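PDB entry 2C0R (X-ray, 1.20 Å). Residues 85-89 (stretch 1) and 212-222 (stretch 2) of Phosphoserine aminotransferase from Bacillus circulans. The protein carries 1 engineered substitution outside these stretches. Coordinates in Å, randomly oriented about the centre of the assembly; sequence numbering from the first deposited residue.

Stretch 1 85-89: PMNFL
Stretch 2 212-222: DLVAESPKHLP

How is the backbone laid out before any side chain meets its partner? Residues 85 to 88 of stretch 1 form the end of a helix that begins earlier in the chain. Pro-85 (phi/psi -64/-35) has no amide hydrogen for the preceding turn, and the helix kinks there; its O still accepts from Leu-89 N at 2.8 Å and, weakly, from Phe-88 N at 3.3 Å. Asp-212 and Leu-213 belong to a 3-10 segment that begins earlier in the chain; further on, stretch 2 runs as loop and folds into a type I turn from Pro-218 to Leu-221, with a weak bond from Leu-221 N to Pro-218 O (3.3 Å). The CA atoms of Met-86 and Leu-221 lie 7.5 Å apart, those of Asn-87 and Ser-217 6.1 Å, so partners come earlier in stretch 2 as stretch 1 advances. Together the stretches bury 348 Å².

What does Met-86 offer? Its CB points sideways (chi1 m, chi2 t, chi3 112°), and Met-86 CB packs 3.8 Å from Leu-221 CD2. Leu-221, with CB directed toward the helix and rotamer m, t, also brings CD1 to 3.5 Å from Met-86 O. Both residues are buried, a fitting place for these apolar chains. Met-86 O is not left without a polar partner: water 1 donates to it at 2.8 Å and lies 2.9 Å from His-220 NE2 (chi1 p, chi2 -89°).

How is a polar Asn-87 accommodated in this buried place? With chi1 m and chi2 -100°, its amide end comes nearer to stretch 2 than its sideways CB suggests. Asn-87 OD1 lies 3.5 Å from Ser-217 CB, while water 2 donates to OD1 at 2.7 Å and hydrogen-bonds Ser-217 OG, also at 2.7 Å; Ser-217 chi1 is m. Asn-87 ND2 passes 3.7 Å from Leu-221 CD1. The CA-to-CB bond of Pro-218 points toward stretch 1; its ring is C-gamma exo, and Pro-218 CG lies 3.4 Å from Asn-87 O and 3.8 Å from Met-86 O. No direct hydrogen bond crosses the contact, so the two waters supply polar links.

Where does the contact end? The long, flat ring of Phe-88 (phi/psi -116/-16, chi1 m, chi2 130°) reaches edge-first from a sideways CB to buried Val-214 (chi1 m): Phe-88 CZ meets Val-214 CG1 at 3.7 Å, an apolar contact. Phe-88 CE2 lies 3.6 Å from Leu-213 O (rotamer m, t). Leu-89 then leaves helical geometry (-87/113, rotamer t, p), out of reach of stretch 2.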

ATOM      1  N   PRO A  85      18.035  -0.949   7.829  1.00 13.40           N
ATOM      2  CA  PRO A  85      19.489  -0.773   7.643  1.00 15.30           C
ATOM      3  C   PRO A  85      19.799   0.415   6.751  1.00 16.33           C
ATOM      4  O   PRO A  85      20.814   1.110   6.966  1.00 16.86           O
ATOM      5  CB  PRO A  85      19.900  -2.085   6.967  1.00 14.63           C
ATOM      6  CG  PRO A  85      18.660  -2.722   6.439  1.00 15.60           C
ATOM      7  CD  PRO A  85      17.568  -2.256   7.354  1.00 15.13           C
ATOM      8  N   MET A  86      18.988   0.705   5.741  1.00 15.70           N
ATOM      9  CA  MET A  86      19.282   1.909   4.929  1.00 15.90           C
ATOM     10  C   MET A  86      19.337   3.157   5.785  1.00 14.63           C
ATOM     11  O   MET A  86      20.150   4.061   5.510  1.00 14.93           O
ATOM     12  CB  MET A  86      18.226   2.047   3.820  1.00 14.91           C
ATOM     13  CG  MET A  86      18.402   1.028   2.711  1.00 17.20           C
ATOM     14  SD  MET A  86      17.002   1.049   1.538  1.00 20.67           S
ATOM     15  CE  MET A  86      17.900   1.711   0.125  1.00 31.74           C
ATOM     16  N   ASN A  87      18.467   3.242   6.777  1.00 14.18           N
ATOM     17  CA  ASN A  87      18.421   4.472   7.567  1.00 15.04           C
ATOM     18  C   ASN A  87      19.448   4.461   8.704  1.00 13.78           C
ATOM     19  O   ASN A  87      19.899   5.560   9.057  1.00 16.71           O
ATOM     20  CB  ASN A  87      17.026   4.709   8.149  1.00 14.35           C
ATOM     21  CG  ASN A  87      16.119   5.382   7.142  1.00 13.55           C
ATOM     22  OD1 ASN A  87      15.951   6.597   7.248  1.00 14.78           O
ATOM     23  ND2 ASN A  87      15.595   4.636   6.180  1.00 14.64           N
ATOM     24  N   PHE A  88      19.769   3.304   9.243  1.00 14.88           N
ATOM     25  CA  PHE A  88      20.578   3.264  10.476  1.00 15.84           C
ATOM     26  C   PHE A  88      21.938   2.619  10.363  1.00 17.13           C
ATOM     27  O   PHE A  88      22.766   2.779  11.260  1.00 20.91           O
ATOM     28  CB  PHE A  88      19.784   2.485  11.539  1.00 16.06           C
ATOM     29  CG  PHE A  88      18.452   3.146  11.785  1.00 16.28           C
ATOM     30  CD1 PHE A  88      17.315   2.337  11.746  1.00 17.59           C
ATOM     31  CD2 PHE A  88      18.274   4.502  12.016  1.00 20.94           C
ATOM     32  CE1 PHE A  88      16.050   2.839  11.947  1.00 17.48           C
ATOM     33  CE2 PHE A  88      16.996   5.001  12.237  1.00 18.83           C
ATOM     34  CZ  PHE A  88      15.876   4.172  12.206  1.00 20.80           C
ATOM     35  N   LEU A  89      22.200   1.857   9.305  1.00 17.85           N
ATOM     36  CA  LEU A  89      23.500   1.185   9.250  1.00 19.12           C
ATOM     37  C   LEU A  89      24.536   2.099   8.622  1.00 23.74           C
ATOM     38  O   LEU A  89      24.395   2.359   7.432  1.00 25.09           O
ATOM     39  CB  LEU A  89      23.366  -0.081   8.390  1.00 19.23           C
ATOM     40  CG  LEU A  89      24.620  -0.950   8.258  1.00 20.12           C
ATOM     41  CD1 LEU A  89      25.190  -1.233   9.632  1.00 17.14           C
ATOM     42  CD2 LEU A  89      24.303  -2.251   7.527  1.00 19.97           C
ATOM     43  N   ASP A 212      13.819  10.616  18.406  1.00 16.97           N
ATOM     44  CA  ASP A 212      15.227  11.010  18.463  1.00 22.10           C
ATOM     45  C   ASP A 212      16.134  10.173  17.570  1.00 21.97           C
ATOM     46  O   ASP A 212      17.276  10.517  17.252  1.00 26.90           O
ATOM     47  CB  ASP A 212      15.706  11.001  19.922  1.00 28.42           C
ATOM     48  CG  ASP A 212      15.480   9.692  20.627  1.00 28.30           C
ATOM     49  OD1 ASP A 212      15.625   8.629  20.014  1.00 34.23           O
ATOM     50  OD2 ASP A 212      15.169   9.701  21.835  1.00 52.53           O
ATOM     51  N   LEU A 213      15.620   9.043  17.098  1.00 18.03           N
ATOM     52  CA  LEU A 213      16.414   8.197  16.223  1.00 17.78           C
ATOM     53  C   LEU A 213      16.355   8.572  14.741  1.00 17.21           C
ATOM     54  O   LEU A 213      17.211   8.137  13.964  1.00 17.41           O
ATOM     55  CB  LEU A 213      15.974   6.725  16.362  1.00 21.31           C
ATOM     56  CG  LEU A 213      16.298   6.156  17.744  1.00 23.89           C
ATOM     57  CD1 LEU A 213      16.085   4.646  17.694  1.00 39.23           C
ATOM     58  CD2 LEU A 213      17.706   6.413  18.252  1.00 28.63           C
ATOM     59  N   VAL A 214      15.357   9.356  14.382  1.00 15.06           N
ATOM     60  CA  VAL A 214      15.097   9.618  12.964  1.00 16.19           C
ATOM     61  C   VAL A 214      14.987  11.093  12.619  1.00 16.38           C
ATOM     62  O   VAL A 214      14.370  11.507  11.634  1.00 19.05           O
ATOM     63  CB  VAL A 214      13.795   8.908  12.528  1.00 15.08           C
ATOM     64  CG1 VAL A 214      14.027   7.407  12.497  1.00 16.66           C
ATOM     65  CG2 VAL A 214      12.628   9.199  13.454  1.00 16.19           C
ATOM     66  N   ALA A 215      15.603  11.931  13.441  1.00 18.34           N
ATOM     67  CA  ALA A 215      15.498  13.373  13.258  1.00 19.33           C
ATOM     68  C   ALA A 215      16.116  13.810  11.937  1.00 16.03           C
ATOM     69  O   ALA A 215      15.676  14.750  11.265  1.00 20.95           O
ATOM     70  CB  ALA A 215      16.140  14.069  14.444  1.00 27.94           C
ATOM     71  N   GLU A 216      17.201  13.139  11.542  1.00 17.69           N
ATOM     72  CA  GLU A 216      17.843  13.470  10.264  1.00 20.18           C
ATOM     73  C   GLU A 216      18.167  12.149   9.574  1.00 21.00           C
ATOM     74  O   GLU A 216      19.062  11.425  10.055  1.00 28.78           O
ATOM     75  CB  GLU A 216      19.110  14.270  10.485  1.00 28.08           C
ATOM     76  CG  GLU A 216      19.118  15.435  11.451  1.00 38.61           C
ATOM     77  CD  GLU A 216      20.447  16.190  11.438  1.00 47.56           C
ATOM     78  OE1 GLU A 216      20.947  16.612  12.508  1.00 55.97           O
ATOM     79  OE2 GLU A 216      21.001  16.345  10.316  1.00 65.07           O
ATOM     80  N   SER A 217      17.482  11.801   8.520  1.00 16.18           N
ATOM     81  CA  SER A 217      17.741  10.553   7.802  1.00 14.98           C
ATOM     82  C   SER A 217      18.869  10.726   6.770  1.00 13.64           C
ATOM     83  O   SER A 217      19.130  11.843   6.303  1.00 16.05           O
ATOM     84  CB  SER A 217      16.494  10.067   7.091  1.00 12.95           C
ATOM     85  OG  SER A 217      15.383   9.999   8.028  1.00 13.84           O
ATOM     86  N   PRO A 218      19.551   9.648   6.400  1.00 14.78           N
ATOM     87  CA  PRO A 218      20.620   9.784   5.404  1.00 14.42           C
ATOM     88  C   PRO A 218      20.167  10.422   4.107  1.00 15.49           C
ATOM     89  O   PRO A 218      19.192  10.053   3.461  1.00 13.73           O
ATOM     90  CB  PRO A 218      21.011   8.323   5.139  1.00 15.03           C
ATOM     91  CG  PRO A 218      20.753   7.685   6.481  1.00 15.34           C
ATOM     92  CD  PRO A 218      19.433   8.259   6.921  1.00 15.28           C
ATOM     93  N   LYS A 219      20.938  11.450   3.707  1.00 17.38           N
ATOM     94  CA  LYS A 219      20.536  12.288   2.561  1.00 18.87           C
ATOM     95  C   LYS A 219      20.724  11.629   1.222  1.00 17.71           C
ATOM     96  O   LYS A 219      20.192  12.089   0.198  1.00 24.73           O
ATOM     97  CB  LYS A 219      21.341  13.592   2.683  1.00 22.74           C
ATOM     98  CG  LYS A 219      20.692  14.486   3.736  1.00 27.66           C
ATOM     99  CD  LYS A 219      21.344  15.857   3.801  1.00 37.15           C
ATOM    100  CE  LYS A 219      20.347  16.953   4.112  1.00 45.19           C
ATOM    101  NZ  LYS A 219      20.200  17.977   3.032  1.00 48.07           N
ATOM    102  N   HIS A 220      21.471  10.519   1.158  1.00 19.27           N
ATOM    103  CA  HIS A 220      21.591   9.873  -0.151  1.00 18.40           C
ATOM    104  C   HIS A 220      20.429   8.966  -0.499  1.00 17.77           C
ATOM    105  O   HIS A 220      20.328   8.495  -1.621  1.00 22.77           O
ATOM    106  CB  HIS A 220      22.865   9.028  -0.151  1.00 20.24           C
ATOM    107  CG  HIS A 220      22.857   7.975   0.903  1.00 22.66           C
ATOM    108  ND1 HIS A 220      23.335   8.213   2.175  1.00 22.53           N
ATOM    109  CD2 HIS A 220      22.436   6.684   0.885  1.00 26.81           C
ATOM    110  CE1 HIS A 220      23.218   7.124   2.912  1.00 21.67           C
ATOM    111  NE2 HIS A 220      22.678   6.197   2.154  1.00 26.24           N
ATOM    112  N   LEU A 221      19.541   8.694   0.450  1.00 16.93           N
ATOM    113  CA  LEU A 221      18.464   7.747   0.301  1.00 16.75           C
ATOM    114  C   LEU A 221      17.308   8.283  -0.543  1.00 17.04           C
ATOM    115  O   LEU A 221      17.044   9.480  -0.430  1.00 17.61           O
ATOM    116  CB  LEU A 221      17.846   7.425   1.675  1.00 16.38           C
ATOM    117  CG  LEU A 221      18.744   6.534   2.553  1.00 15.77           C
ATOM    118  CD1 LEU A 221      18.053   6.300   3.889  1.00 16.29           C
ATOM    119  CD2 LEU A 221      19.088   5.211   1.898  1.00 18.54           C
ATOM    120  N   PRO A 222      16.598   7.408  -1.254  1.00 19.32           N
ATOM    121  CA  PRO A 222      15.351   7.780  -1.924  1.00 21.25           C
ATOM    122  C   PRO A 222      14.469   8.444  -0.853  1.00 17.88           C
ATOM    123  O   PRO A 222      14.426   8.017   0.289  1.00 16.42           O
ATOM    124  CB  PRO A 222      14.768   6.461  -2.424  1.00 22.15           C
ATOM    125  CG  PRO A 222      15.964   5.546  -2.521  1.00 22.81           C
ATOM    126  CD  PRO A 222      16.893   5.956  -1.414  1.00 19.84           C
TER
HETATM  127  O   HOH W   1      22.040   3.702   3.411  1.00 26.79           O
HETATM  128  O   HOH W   2      16.136   7.977   9.583  1.00 15.06           O